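Local coordinates for FixK2 protein (PDB 4I2O), which binds DNA as a transcription factor of the CRP/FNR superfamily and bears a site of oxidation, in a bacterium associated with nitrogen fixation, at a contact of chain A with DNA and the interface of chains A and B. Residues are numbered along the deposited sequence; one frame, centred on the assembly and turned at random. Chains: chain A/B, FixK2 protein.

Contact 1: a contact of chain A with DNA. Residues chain A 184, 195, 199, 203. With nucleotides of chain C.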
# COMPACT_ATOMS: atom_id res chain seq x y z
N ARG A 184 -8.41 -16.83 12.18
CA ARG A 184 -7.22 -17.19 11.44
C ARG A 184 -7.39 -16.84 9.95
O ARG A 184 -6.41 -16.52 9.22
CB ARG A 184 -6.96 -18.74 11.64
CG ARG A 184 -6.62 -19.14 13.14
CD ARG A 184 -5.28 -18.49 13.61
NE ARG A 184 -4.77 -19.15 14.84
CZ ARG A 184 -4.73 -18.60 16.06
NH1 ARG A 184 -5.21 -17.35 16.31
NH2 ARG A 184 -4.21 -19.32 17.04
N LEU A 195 -5.27 -19.54 6.13
CA LEU A 195 -5.37 -19.68 7.57
C LEU A 195 -4.59 -20.92 8.06
O LEU A 195 -4.03 -20.89 9.18
CB LEU A 195 -6.86 -19.75 7.93
CG LEU A 195 -7.68 -20.99 7.54
CD1 LEU A 195 -7.62 -22.22 8.56
CD2 LEU A 195 -9.16 -20.68 7.27
N SER A 199 -1.86 -20.89 10.92
CA SER A 199 -1.92 -21.83 12.09
C SER A 199 -0.59 -22.55 12.30
O SER A 199 -0.10 -22.66 13.44
CB SER A 199 -3.01 -22.88 11.82
OG SER A 199 -3.24 -23.72 12.96
N SER A 203 1.74 -22.48 15.49
CA SER A 203 2.09 -23.73 16.19
C SER A 203 3.58 -23.90 16.40
O SER A 203 4.04 -24.32 17.45
CB SER A 203 1.54 -24.97 15.47
OG SER A 203 0.12 -25.07 15.59
P DT C 8 -4.55 -22.62 15.95
OP1 DT C 8 -3.75 -22.35 17.23
OP2 DT C 8 -4.39 -22.02 14.63
O5' DT C 8 -4.38 -24.25 15.71
C5' DT C 8 -4.64 -25.04 16.88
C4' DT C 8 -4.54 -26.49 16.45
O4' DT C 8 -5.53 -26.80 15.44
C3' DT C 8 -3.20 -26.86 15.80
O3' DT C 8 -2.76 -27.95 16.57
C2' DT C 8 -3.45 -27.34 14.37
C1' DT C 8 -4.91 -27.70 14.48
N1 DT C 8 -5.74 -27.56 13.21
C2 DT C 8 -6.42 -28.65 12.66
O2 DT C 8 -6.34 -29.81 13.09
N3 DT C 8 -7.21 -28.40 11.59
C4 DT C 8 -7.37 -27.14 10.97
O4 DT C 8 -8.16 -27.04 10.02
C5 DT C 8 -6.64 -26.02 11.55
C7 DT C 8 -6.76 -24.63 10.94
C6 DT C 8 -5.88 -26.26 12.65
P DT C 9 -1.27 -28.49 16.45
OP1 DT C 9 -0.91 -29.09 17.75
OP2 DT C 9 -0.44 -27.42 15.84
O5' DT C 9 -1.37 -29.59 15.29
C5' DT C 9 -2.06 -30.86 15.59
C4' DT C 9 -2.19 -31.52 14.23
O4' DT C 9 -3.01 -30.75 13.31
C3' DT C 9 -0.86 -31.69 13.49
O3' DT C 9 -0.59 -33.10 13.57
C2' DT C 9 -1.18 -31.32 12.05
C1' DT C 9 -2.68 -31.21 12.02
N1 DT C 9 -3.29 -30.20 11.08
C2 DT C 9 -4.30 -30.67 10.24
O2 DT C 9 -4.68 -31.85 10.19
N3 DT C 9 -4.86 -29.73 9.43
C4 DT C 9 -4.56 -28.39 9.39
O4 DT C 9 -5.17 -27.62 8.63
C5 DT C 9 -3.52 -27.94 10.29
C7 DT C 9 -3.13 -26.46 10.28
C6 DT C 9 -2.96 -28.85 11.12
O HOH W 1 -1.25 -22.79 16.72

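Contact 2: the interface of chains A and B. Residues chain A 73-74, 101-102; chain B 146-147, 150.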
# COMPACT_ATOMS: atom_id res chain seq x y z
N LYS A 73 -10.37 -5.47 0.27
CA LYS A 73 -10.82 -5.42 -1.10
C LYS A 73 -11.09 -6.85 -1.50
O LYS A 73 -10.39 -7.74 -1.05
CB LYS A 73 -9.70 -4.87 -2.02
CG LYS A 73 -9.37 -3.38 -1.74
CD LYS A 73 -8.31 -2.81 -2.69
CE LYS A 73 -8.95 -2.28 -3.95
NZ LYS A 73 -9.75 -1.02 -3.74
N LEU A 74 -12.08 -7.06 -2.37
CA LEU A 74 -12.37 -8.44 -2.85
C LEU A 74 -12.12 -8.62 -4.30
O LEU A 74 -12.19 -7.67 -5.09
CB LEU A 74 -13.87 -8.74 -2.62
CG LEU A 74 -14.34 -8.82 -1.21
CD1 LEU A 74 -15.89 -8.91 -1.27
CD2 LEU A 74 -13.76 -10.08 -0.61
N ARG A 101 -12.42 3.43 -0.79
CA ARG A 101 -11.69 2.59 -1.71
C ARG A 101 -11.56 1.17 -1.19
O ARG A 101 -11.13 0.28 -1.94
CB ARG A 101 -10.30 3.18 -2.01
CG ARG A 101 -10.34 4.59 -2.59
CD ARG A 101 -11.01 4.56 -3.94
N LEU A 102 -11.94 0.95 0.07
CA LEU A 102 -11.97 -0.37 0.67
C LEU A 102 -13.33 -0.48 1.36
O LEU A 102 -13.91 0.53 1.75
CB LEU A 102 -10.87 -0.55 1.74
CG LEU A 102 -9.48 -0.93 1.16
CD1 LEU A 102 -8.82 0.28 0.61
CD2 LEU A 102 -8.55 -1.59 2.13
N GLU B 146 -3.03 0.60 -2.08
CA GLU B 146 -4.17 -0.30 -1.71
C GLU B 146 -4.47 -1.32 -2.81
O GLU B 146 -4.56 -2.55 -2.60
CB GLU B 146 -5.43 0.51 -1.40
CG GLU B 146 -5.28 1.32 -0.10
CD GLU B 146 -6.38 2.35 0.15
OE1 GLU B 146 -7.10 2.77 -0.79
OE2 GLU B 146 -6.58 2.75 1.33
N ASP B 147 -4.60 -0.82 -4.04
CA ASP B 147 -4.76 -1.76 -5.19
C ASP B 147 -3.56 -2.69 -5.30
O ASP B 147 -3.71 -3.90 -5.66
CB ASP B 147 -4.84 -0.97 -6.51
CG ASP B 147 -6.14 -0.20 -6.67
OD1 ASP B 147 -7.12 -0.46 -5.95
OD2 ASP B 147 -6.20 0.68 -7.56
N LEU B 150 -3.62 -5.66 -2.94
CA LEU B 150 -4.49 -6.72 -3.40
C LEU B 150 -3.76 -7.57 -4.45
O LEU B 150 -3.87 -8.80 -4.49
CB LEU B 150 -5.77 -6.15 -3.95
CG LEU B 150 -6.77 -7.07 -4.61
CD1 LEU B 150 -7.34 -8.14 -3.61
CD2 LEU B 150 -7.93 -6.28 -5.25

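Contact 1: a contact of chain A with DNA
A:Arg184 and A:Ser199 meet on one phosphate of the DNA, that of DT8, and show how the helix-turn-helix of a CRP/FNR protein grips the DNA backbone alongside its contacts with bases. A:Arg184 opens helix 184-191, the first helix of the motif, whereas A:Leu195, A:Ser199 and A:Ser203 lie on helix 195-207, the recognition helix. The guanidinium approaches side-on rather than through its tip. NE donates to the phosphate oxygen OP2 of DT8 at 2.9 Å, as a fairly straight bond of 162° at the hydrogen, and this pair is also a salt bridge. The terminal nitrogen NH2 reaches OP1 of the same nucleotide at 3.1 Å. Both oxygens lie close to the guanidinium plane, OP2 only 14° out of it, so two neighbouring bonds oppose rotation of the group, and the positive charge is likely to offset much of the phosphate's negative one.

OP2 takes a second donor from the recognition helix: A:Ser199 OG, set anti to the backbone N (chi1 -173°), stands 2.6 Å from it. One turn further along, the hydroxyl OG of A:Ser203 donates to OP2 of DT9, although a separation of 2.4 Å is very short and its exact value doubtful. The same hydroxyl bonds to water 1, which lies 2.6 Å from OP1 of DT8, so that A:Ser203 and the water together connect the two successive phosphates.

Stacking plays no part among these side chains; the bases are met through their methyl groups instead. In the major groove, CD1 of A:Leu195 touches the thymine methyl C7 of DT8 at 3.5 Å, methyl against methyl. CB of A:Ser199 lies 3.9 Å from C7 of DT9, a looser apolar contact. These touches could favour thymine at both steps, while the phosphate bonds themselves do not distinguish one base from another.

Contact 2: the interface of chains A and B
A:Leu102 presses one methyl onto the carboxylate of B:Glu146, and this is the tight part of the contact between the two subunits of this CRP-type dimer. The methyl, CD1, sits squarely over the flat face of the carboxylate, 3.2 Å from its carbon CD and at similar range from both oxygens. B:Glu146 comes from helix 128-154, the long dimerisation helix typical of the family, and its chain runs extended beyond CG (chi2 169°), which carries the carboxylate out to the methyl, while CB and CG pass alongside it. OE1 continues past it to 3.4 Å from CB of A:Arg101.

Next to this packing runs A:Lys73, from strand 69-74. Its chain bends at chi3 (87°) and again at chi4, turning the amine back towards its own subunit, where NZ donates to the backbone O of A:Arg101 at 2.6 Å. That bond points nearly along the C=O axis. From this anchored position the amine also faces the partner: NZ makes a salt bridge with OD1 of B:Asp147, a long one at 3.5 Å, and the adjacent methylene CE lies slightly nearer to the same oxygen, so the ion pair is a loose one. The charge of B:Glu146 is more distant, and its pull on the amine would be weaker.

The packing is looser elsewhere. CB of A:Lys73 meets the branch CD2 of B:Leu150 at 3.9 Å, and A:Leu74 hides little surface against the partner. A:Arg101 is similar, its side chain modelled only as far as CD. An alanine in place of A:Lys73 would probably leave B:Asp147 without this positive mate, the A:Arg101 carbonyl without this donor and a gap over the B:Glu146 backbone, while the CB touch on B:Leu150 could remain. Repeated by two-fold symmetry, the contact braces the strand and loop of one subunit against the dimerisation helix of the other, and so probably supports the dimer.

About 23 Å separates the C-alpha centres of contact 1 and contact 2, and they have no residue or structural element in common. Contact 1 uses the two helices of the DNA-binding motif in chain A; contact 2 joins strand 69-74 and the loop at A:Arg101 and A:Leu102 to helix 128-154 of chain B. That helix is followed closely in sequence by helix 157-172 and then the helix-turn-helix, so the dimer contact could influence how the two reading heads are placed. Two-fold symmetry gives contact 2 a twin, and a dimer is suited to engaging DNA with both subunits.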